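Local coordinates for protein SsfX3 (Streptomyces sp. SF2575, PDB 3SKV) that probably transfers a salicylyl group in the biosynthesis of a tetracycline, as an acyltransferase with a GDSL/SGNH fold, at residues 248-260 against 288-300. The protein carries 1 engineered substitution. Numbering follows the deposited sequence.
Sequences ISLRVGTSNFMDG and LGSSVYSPFWDEL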
ATOM      1  N   ILE A 248      13.352  -0.111  -0.121  1.00 18.62           N
ATOM      2  CA  ILE A 248      12.531  -0.135  -1.320  1.00 18.14           C
ATOM      3  C   ILE A 248      12.334  -1.574  -1.772  1.00 22.96           C
ATOM      4  O   ILE A 248      13.304  -2.302  -1.922  1.00 22.25           O
ATOM      5  CB  ILE A 248      13.106   0.762  -2.451  1.00 21.20           C
ATOM      6  CG1 ILE A 248      13.264   2.217  -1.979  1.00 21.50           C
ATOM      7  CG2 ILE A 248      12.242   0.665  -3.751  1.00 20.36           C
ATOM      8  CD1 ILE A 248      14.275   3.062  -2.748  1.00 19.81           C
ATOM      9  N   SER A 249      11.085  -1.974  -2.020  1.00 21.71           N
ATOM     10  CA  SER A 249      10.793  -3.312  -2.542  1.00 21.47           C
ATOM     11  C   SER A 249       9.917  -3.183  -3.747  1.00 26.89           C
ATOM     12  O   SER A 249       8.953  -2.414  -3.735  1.00 25.18           O
ATOM     13  CB  SER A 249      10.185  -4.239  -1.481  1.00 23.42           C
ATOM     14  OG  SER A 249       9.090  -3.699  -0.762  1.00 28.46           O
ATOM     15  N   LEU A 250      10.317  -3.875  -4.826  1.00 26.79           N
ATOM     16  CA  LEU A 250       9.646  -3.899  -6.123  1.00 27.27           C
ATOM     17  C   LEU A 250       9.293  -5.325  -6.491  1.00 34.24           C
ATOM     18  O   LEU A 250      10.194  -6.159  -6.569  1.00 37.86           O
ATOM     19  CB  LEU A 250      10.579  -3.328  -7.236  1.00 27.57           C
ATOM     20  CG  LEU A 250      11.400  -2.040  -6.950  1.00 31.34           C
ATOM     21  CD1 LEU A 250      12.378  -1.795  -8.050  1.00 31.50           C
ATOM     22  CD2 LEU A 250      10.498  -0.807  -6.790  1.00 32.47           C
ATOM     23  N   ARG A 251       8.022  -5.609  -6.763  1.00 28.90           N
ATOM     24  CA  ARG A 251       7.641  -6.946  -7.224  1.00 28.04           C
ATOM     25  C   ARG A 251       6.982  -6.840  -8.569  1.00 29.79           C
ATOM     26  O   ARG A 251       5.939  -6.210  -8.713  1.00 28.62           O
ATOM     27  CB  ARG A 251       6.784  -7.724  -6.243  1.00 26.92           C
ATOM     28  CG  ARG A 251       7.164  -9.192  -6.315  1.00 42.97           C
ATOM     29  CD  ARG A 251       6.195 -10.163  -5.689  1.00 50.91           C
ATOM     30  NE  ARG A 251       5.441  -9.546  -4.618  1.00 45.34           N
ATOM     31  CZ  ARG A 251       5.848  -9.453  -3.363  1.00 41.76           C
ATOM     32  NH1 ARG A 251       7.006  -9.986  -2.991  1.00 23.54           N
ATOM     33  NH2 ARG A 251       5.103  -8.828  -2.470  1.00 18.81           N
ATOM     34  N   VAL A 252       7.641  -7.374  -9.577  1.00 26.45           N
ATOM     35  CA  VAL A 252       7.186  -7.269 -10.974  1.00 26.92           C
ATOM     36  C   VAL A 252       7.321  -8.577 -11.745  1.00 32.30           C
ATOM     37  O   VAL A 252       7.940  -9.510 -11.240  1.00 34.42           O
ATOM     38  CB  VAL A 252       7.918  -6.089 -11.685  1.00 31.11           C
ATOM     39  CG1 VAL A 252       7.470  -4.745 -11.095  1.00 30.12           C
ATOM     40  CG2 VAL A 252       9.453  -6.238 -11.589  1.00 30.65           C
ATOM     41  N   GLY A 253       6.766  -8.623 -12.959  1.00 27.27           N
ATOM     42  CA  GLY A 253       6.806  -9.782 -13.834  1.00 26.85           C
ATOM     43  C   GLY A 253       5.456 -10.154 -14.416  1.00 32.62           C
ATOM     44  O   GLY A 253       5.191  -9.875 -15.586  1.00 33.28           O
ATOM     45  N   THR A 254       4.590 -10.764 -13.602  1.00 30.92           N
ATOM     46  CA  THR A 254       3.250 -11.266 -13.955  1.00 33.15           C
ATOM     47  C   THR A 254       2.298 -10.275 -14.586  1.00 38.99           C
ATOM     48  O   THR A 254       1.665 -10.620 -15.576  1.00 43.03           O
ATOM     49  CB  THR A 254       2.644 -12.109 -12.822  1.00 40.60           C
ATOM     50  OG1 THR A 254       3.529 -13.209 -12.617  1.00 42.68           O
ATOM     51  CG2 THR A 254       1.234 -12.652 -13.154  1.00 33.49           C
ATOM     52  N   SER A 255       2.218  -9.067 -14.064  1.00 33.66           N
ATOM     53  CA  SER A 255       1.392  -7.983 -14.618  1.00 34.32           C
ATOM     54  C   SER A 255       1.700  -7.765 -16.121  1.00 40.89           C
ATOM     55  O   SER A 255       0.775  -7.545 -16.906  1.00 41.67           O
ATOM     56  CB  SER A 255       1.630  -6.689 -13.836  1.00 35.93           C
ATOM     57  OG  SER A 255       1.561  -6.928 -12.438  1.00 41.25           O
ATOM     58  N   ASN A 256       2.995  -7.859 -16.520  1.00 37.44           N
ATOM     59  CA  ASN A 256       3.394  -7.733 -17.923  1.00 38.02           C
ATOM     60  C   ASN A 256       2.986  -8.983 -18.689  1.00 43.78           C
ATOM     61  O   ASN A 256       2.519  -8.873 -19.821  1.00 45.17           O
ATOM     62  CB  ASN A 256       4.904  -7.461 -18.060  1.00 34.10           C
ATOM     63  CG  ASN A 256       5.284  -6.034 -17.805  1.00 51.68           C
ATOM     64  OD1 ASN A 256       5.854  -5.691 -16.773  1.00 46.96           O
ATOM     65  ND2 ASN A 256       4.990  -5.166 -18.752  1.00 52.85           N
ATOM     66  N   PHE A 257       3.143 -10.172 -18.059  1.00 40.91           N
ATOM     67  CA  PHE A 257       2.762 -11.469 -18.630  1.00 42.49           C
ATOM     68  C   PHE A 257       1.254 -11.484 -18.947  1.00 49.50           C
ATOM     69  O   PHE A 257       0.860 -11.992 -19.992  1.00 50.09           O
ATOM     70  CB  PHE A 257       3.157 -12.652 -17.685  1.00 43.52           C
ATOM     71  CG  PHE A 257       2.487 -13.973 -18.015  1.00 45.26           C
ATOM     72  CD1 PHE A 257       2.963 -14.775 -19.051  1.00 48.82           C
ATOM     73  CD2 PHE A 257       1.326 -14.370 -17.356  1.00 46.04           C
ATOM     74  CE1 PHE A 257       2.302 -15.962 -19.405  1.00 50.16           C
ATOM     75  CE2 PHE A 257       0.672 -15.561 -17.705  1.00 49.74           C
ATOM     76  CZ  PHE A 257       1.166 -16.350 -18.723  1.00 48.67           C
ATOM     77  N   MET A 258       0.425 -10.941 -18.029  1.00 47.40           N
ATOM     78  CA  MET A 258      -1.034 -10.851 -18.129  1.00 49.16           C
ATOM     79  C   MET A 258      -1.519 -10.147 -19.409  1.00 58.17           C
ATOM     80  O   MET A 258      -2.657 -10.382 -19.831  1.00 59.97           O
ATOM     81  CB  MET A 258      -1.601 -10.147 -16.895  1.00 50.46           C
ATOM     82  CG  MET A 258      -1.536 -10.980 -15.629  1.00 53.66           C
ATOM     83  SD  MET A 258      -1.963 -10.037 -14.143  1.00 57.06           S
ATOM     84  CE  MET A 258      -3.677  -9.592 -14.507  1.00 55.08           C
ATOM     85  N   ASP A 259      -0.657  -9.294 -20.020  1.00 55.10           N
ATOM     86  CA  ASP A 259      -0.949  -8.553 -21.250  1.00 56.34           C
ATOM     87  C   ASP A 259      -0.307  -9.201 -22.454  1.00 62.92           C
ATOM     88  O   ASP A 259      -0.534  -8.756 -23.574  1.00 63.56           O
ATOM     89  CB  ASP A 259      -0.496  -7.080 -21.136  1.00 57.44           C
ATOM     90  CG  ASP A 259      -1.439  -6.197 -20.345  1.00 68.34           C
ATOM     91  OD1 ASP A 259      -2.670  -6.268 -20.588  1.00 71.15           O
ATOM     92  OD2 ASP A 259      -0.953  -5.422 -19.503  1.00 71.38           O
ATOM     93  N   GLY A 260       0.505 -10.231 -22.202  1.00 61.15           N
ATOM     94  CA  GLY A 260       1.232 -11.021 -23.198  1.00 61.46           C
ATOM     95  C   GLY A 260       2.285 -10.247 -23.950  1.00 64.78           C
ATOM     96  O   GLY A 260       2.873 -10.741 -24.909  1.00 65.49           O
ATOM     97  N   LEU A 288      14.500  -6.591  -5.255  1.00 27.44           N
ATOM     98  CA  LEU A 288      13.962  -6.964  -6.561  1.00 27.32           C
ATOM     99  C   LEU A 288      13.239  -8.289  -6.421  1.00 31.71           C
ATOM    100  O   LEU A 288      13.852  -9.357  -6.272  1.00 31.20           O
ATOM    101  CB  LEU A 288      15.125  -7.072  -7.531  1.00 28.20           C
ATOM    102  CG  LEU A 288      15.179  -6.020  -8.612  1.00 33.41           C
ATOM    103  CD1 LEU A 288      14.846  -4.609  -8.100  1.00 31.62           C
ATOM    104  CD2 LEU A 288      16.497  -6.061  -9.308  1.00 36.18           C
ATOM    105  N   GLY A 289      11.927  -8.183  -6.383  1.00 27.03           N
ATOM    106  CA  GLY A 289      11.067  -9.331  -6.178  1.00 25.96           C
ATOM    107  C   GLY A 289      10.481  -9.885  -7.447  1.00 27.43           C
ATOM    108  O   GLY A 289       9.907  -9.153  -8.244  1.00 26.12           O
ATOM    109  N   SER A 290      10.632 -11.191  -7.638  1.00 23.29           N
ATOM    110  CA  SER A 290       9.995 -11.861  -8.750  1.00 23.42           C
ATOM    111  C   SER A 290       8.576 -12.077  -8.281  1.00 28.83           C
ATOM    112  O   SER A 290       8.319 -12.129  -7.072  1.00 27.51           O
ATOM    113  CB  SER A 290      10.673 -13.192  -9.071  1.00 24.98           C
ATOM    114  OG  SER A 290      10.729 -14.034  -7.940  1.00 29.79           O
ATOM    115  N   SER A 291       7.659 -12.182  -9.212  1.00 26.82           N
ATOM    116  CA  SER A 291       6.273 -12.413  -8.857  1.00 26.62           C
ATOM    117  C   SER A 291       6.027 -13.651  -7.965  1.00 31.51           C
ATOM    118  O   SER A 291       6.662 -14.719  -8.079  1.00 30.27           O
ATOM    119  CB  SER A 291       5.424 -12.472 -10.114  1.00 30.29           C
ATOM    120  OG  SER A 291       5.407 -11.173 -10.684  1.00 43.44           O
ATOM    121  N   VAL A 292       5.106 -13.458  -7.044  1.00 27.16           N
ATOM    122  CA  VAL A 292       4.575 -14.460  -6.128  1.00 26.63           C
ATOM    123  C   VAL A 292       3.821 -15.550  -6.980  1.00 30.52           C
ATOM    124  O   VAL A 292       3.456 -15.293  -8.127  1.00 30.49           O
ATOM    125  CB  VAL A 292       3.694 -13.599  -5.182  1.00 29.83           C
ATOM    126  CG1 VAL A 292       2.265 -14.082  -5.019  1.00 30.51           C
ATOM    127  CG2 VAL A 292       4.392 -13.316  -3.858  1.00 29.01           C
ATOM    128  N   TYR A 293       3.644 -16.757  -6.463  1.00 28.33           N
ATOM    129  CA  TYR A 293       2.941 -17.780  -7.215  1.00 29.45           C
ATOM    130  C   TYR A 293       1.441 -17.454  -7.383  1.00 34.99           C
ATOM    131  O   TYR A 293       0.721 -17.197  -6.409  1.00 34.61           O
ATOM    132  CB  TYR A 293       3.145 -19.173  -6.587  1.00 31.66           C
ATOM    133  CG  TYR A 293       2.334 -20.280  -7.232  1.00 34.34           C
ATOM    134  CD1 TYR A 293       2.787 -20.927  -8.379  1.00 37.83           C
ATOM    135  CD2 TYR A 293       1.124 -20.701  -6.681  1.00 34.55           C
ATOM    136  CE1 TYR A 293       2.051 -21.962  -8.967  1.00 39.11           C
ATOM    137  CE2 TYR A 293       0.366 -21.704  -7.279  1.00 35.77           C
ATOM    138  CZ  TYR A 293       0.833 -22.329  -8.424  1.00 43.26           C
ATOM    139  OH  TYR A 293       0.111 -23.342  -8.994  1.00 49.77           O
ATOM    140  N   SER A 294       0.980 -17.510  -8.630  1.00 32.17           N
ATOM    141  CA  SER A 294      -0.422 -17.310  -8.977  1.00 32.02           C
ATOM    142  C   SER A 294      -0.992 -18.651  -9.495  1.00 35.50           C
ATOM    143  O   SER A 294      -0.534 -19.156 -10.508  1.00 33.03           O
ATOM    144  CB  SER A 294      -0.569 -16.204 -10.018  1.00 33.76           C
ATOM    145  OG  SER A 294      -1.834 -16.280 -10.648  1.00 43.35           O
ATOM    146  N   PRO A 295      -1.996 -19.238  -8.827  1.00 35.66           N
ATOM    147  CA  PRO A 295      -2.557 -20.514  -9.314  1.00 37.29           C
ATOM    148  C   PRO A 295      -3.078 -20.440 -10.755  1.00 44.00           C
ATOM    149  O   PRO A 295      -2.874 -21.397 -11.527  1.00 44.04           O
ATOM    150  CB  PRO A 295      -3.656 -20.830  -8.292  1.00 39.02           C
ATOM    151  CG  PRO A 295      -3.220 -20.108  -7.043  1.00 42.18           C
ATOM    152  CD  PRO A 295      -2.657 -18.810  -7.577  1.00 37.22           C
ATOM    153  N   PHE A 296      -3.659 -19.277 -11.145  1.00 40.92           N
ATOM    154  CA  PHE A 296      -4.151 -19.078 -12.512  1.00 41.91           C
ATOM    155  C   PHE A 296      -3.021 -18.892 -13.538  1.00 47.35           C
ATOM    156  O   PHE A 296      -2.850 -19.742 -14.412  1.00 49.37           O
ATOM    157  CB  PHE A 296      -5.196 -17.932 -12.600  1.00 42.83           C
ATOM    158  CG  PHE A 296      -5.731 -17.717 -13.997  1.00 44.98           C
ATOM    159  CD1 PHE A 296      -6.687 -18.573 -14.535  1.00 49.28           C
ATOM    160  CD2 PHE A 296      -5.251 -16.678 -14.791  1.00 45.71           C
ATOM    161  CE1 PHE A 296      -7.148 -18.395 -15.848  1.00 51.14           C
ATOM    162  CE2 PHE A 296      -5.703 -16.509 -16.106  1.00 49.07           C
ATOM    163  CZ  PHE A 296      -6.651 -17.364 -16.624  1.00 48.69           C
ATOM    164  N   TRP A 297      -2.271 -17.785 -13.417  1.00 42.68           N
ATOM    165  CA  TRP A 297      -1.218 -17.333 -14.330  1.00 42.96           C
ATOM    166  C   TRP A 297      -0.011 -18.234 -14.528  1.00 47.71           C
ATOM    167  O   TRP A 297       0.429 -18.395 -15.664  1.00 47.77           O
ATOM    168  CB  TRP A 297      -0.805 -15.887 -14.010  1.00 40.46           C
ATOM    169  CG  TRP A 297      -1.958 -14.928 -14.034  1.00 40.88           C
ATOM    170  CD1 TRP A 297      -2.626 -14.433 -12.959  1.00 42.96           C
ATOM    171  CD2 TRP A 297      -2.646 -14.440 -15.198  1.00 41.67           C
ATOM    172  NE1 TRP A 297      -3.681 -13.650 -13.372  1.00 43.10           N
ATOM    173  CE2 TRP A 297      -3.705 -13.618 -14.745  1.00 45.51           C
ATOM    174  CE3 TRP A 297      -2.483 -14.630 -16.582  1.00 43.81           C
ATOM    175  CZ2 TRP A 297      -4.580 -12.963 -15.625  1.00 44.59           C
ATOM    176  CZ3 TRP A 297      -3.338 -13.966 -17.450  1.00 45.90           C
ATOM    177  CH2 TRP A 297      -4.381 -13.157 -16.967  1.00 46.14           C
ATOM    178  N   ASP A 298       0.541 -18.802 -13.439  1.00 45.26           N
ATOM    179  CA  ASP A 298       1.706 -19.710 -13.497  1.00 45.40           C
ATOM    180  C   ASP A 298       1.373 -21.019 -14.218  1.00 50.23           C
ATOM    181  O   ASP A 298       2.272 -21.665 -14.775  1.00 50.90           O
ATOM    182  CB  ASP A 298       2.202 -20.059 -12.077  1.00 45.83           C
ATOM    183  CG  ASP A 298       3.153 -19.054 -11.469  1.00 45.97           C
ATOM    184  OD1 ASP A 298       2.674 -18.117 -10.805  1.00 43.30           O
ATOM    185  OD2 ASP A 298       4.381 -19.238 -11.614  1.00 52.49           O
ATOM    186  N   GLU A 299       0.088 -21.421 -14.184  1.00 46.75           N
ATOM    187  CA  GLU A 299      -0.343 -22.700 -14.748  1.00 48.26           C
ATOM    188  C   GLU A 299      -0.876 -22.725 -16.183  1.00 53.99           C
ATOM    189  O   GLU A 299      -1.170 -23.806 -16.713  1.00 56.60           O
ATOM    190  CB  GLU A 299      -1.198 -23.498 -13.745  1.00 49.92           C
ATOM    191  CG  GLU A 299      -0.542 -23.691 -12.373  1.00 56.94           C
ATOM    192  CD  GLU A 299       0.866 -24.270 -12.294  1.00 70.65           C
ATOM    193  OE1 GLU A 299       1.332 -24.898 -13.276  1.00 72.59           O
ATOM    194  OE2 GLU A 299       1.467 -24.179 -11.201  1.00 56.17           O
ATOM    195  N   LEU A 300      -0.940 -21.550 -16.828  1.00 48.90           N
ATOM    196  CA  LEU A 300      -1.396 -21.396 -18.204  1.00 49.96           C
ATOM    197  C   LEU A 300      -0.476 -22.141 -19.176  1.00 59.13           C
ATOM    198  O   LEU A 300       0.736 -22.194 -18.931  1.00 58.46           O
ATOM    199  CB  LEU A 300      -1.452 -19.910 -18.592  1.00 48.47           C
ATOM    200  CG  LEU A 300      -2.546 -19.037 -17.984  1.00 51.73           C
ATOM    201  CD1 LEU A 300      -2.546 -17.690 -18.643  1.00 52.03           C
ATOM    202  CD2 LEU A 300      -3.926 -19.643 -18.150  1.00 52.68           C
TER
HETATM  203  O   HOH W   1       9.118 -11.471  -4.374  1.00 27.50           O
HETATM  204  O   HOH W   2       8.586 -11.955 -11.850  1.00 22.31           O
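Trp297 points its CB toward 248-260, and with CG anti to its carbonyl carbon (chi1 -56°) the indole lies against Met258 and Phe257. Met258, extended at chi2 and bent at chi3 (63°), crosses one indole face at about a right angle, with its CE near Trp297 CZ2. Met258 CG sits over the six-membered ring, 3.5 Å from its centroid, a CH-pi contact. Its SD lies over the five-membered ring of Trp297, a Met-aromatic contact. Phe296 CD2 lies over the opposite indole face, so the ring is sandwiched. Phe257 meets Trp297 rim to rim: Phe257 CE2 lies 3.5 Å from Trp297 CE3, with the ring planes at 86°. Leu300 CD1 reaches the edge of the Phe257 ring. Thr254 CG2 packs on Trp297 CB, and Thr254 also touches Val308 of helix 308-324.

Behind these side chains, strands 247-252 and 286-290 are parallel neighbours in the five-stranded sheet of the GDSL/SGNH fold. Gly289 N donates to Leu250 O at 2.7 Å, and Val252 N donates to Gly289 O at 3.2 Å. Leu250 and Leu288 run alongside each other on one face of the sheet and touch through their CD1 methyls. On the other face, Arg251 CG packs 3.4 Å from Gly289 O, over a position that carries no side chain. Val292 CG2 lies over one face of the Arg251 guanidinium, while NE forms a salt bridge with Asp193. Water 1 sits at the guanidinium edge and links NH1 to Ser290 O.

Beyond the strands, Ser291 OG accepts a nearly straight bond from Thr254 N, 3.1 Å, at the start of the helix. The same hydroxyl donates weakly to Val252 O. Water 2 donates to Val252 O and accepts from Ser291 N, joining the two backbones where the strands separate.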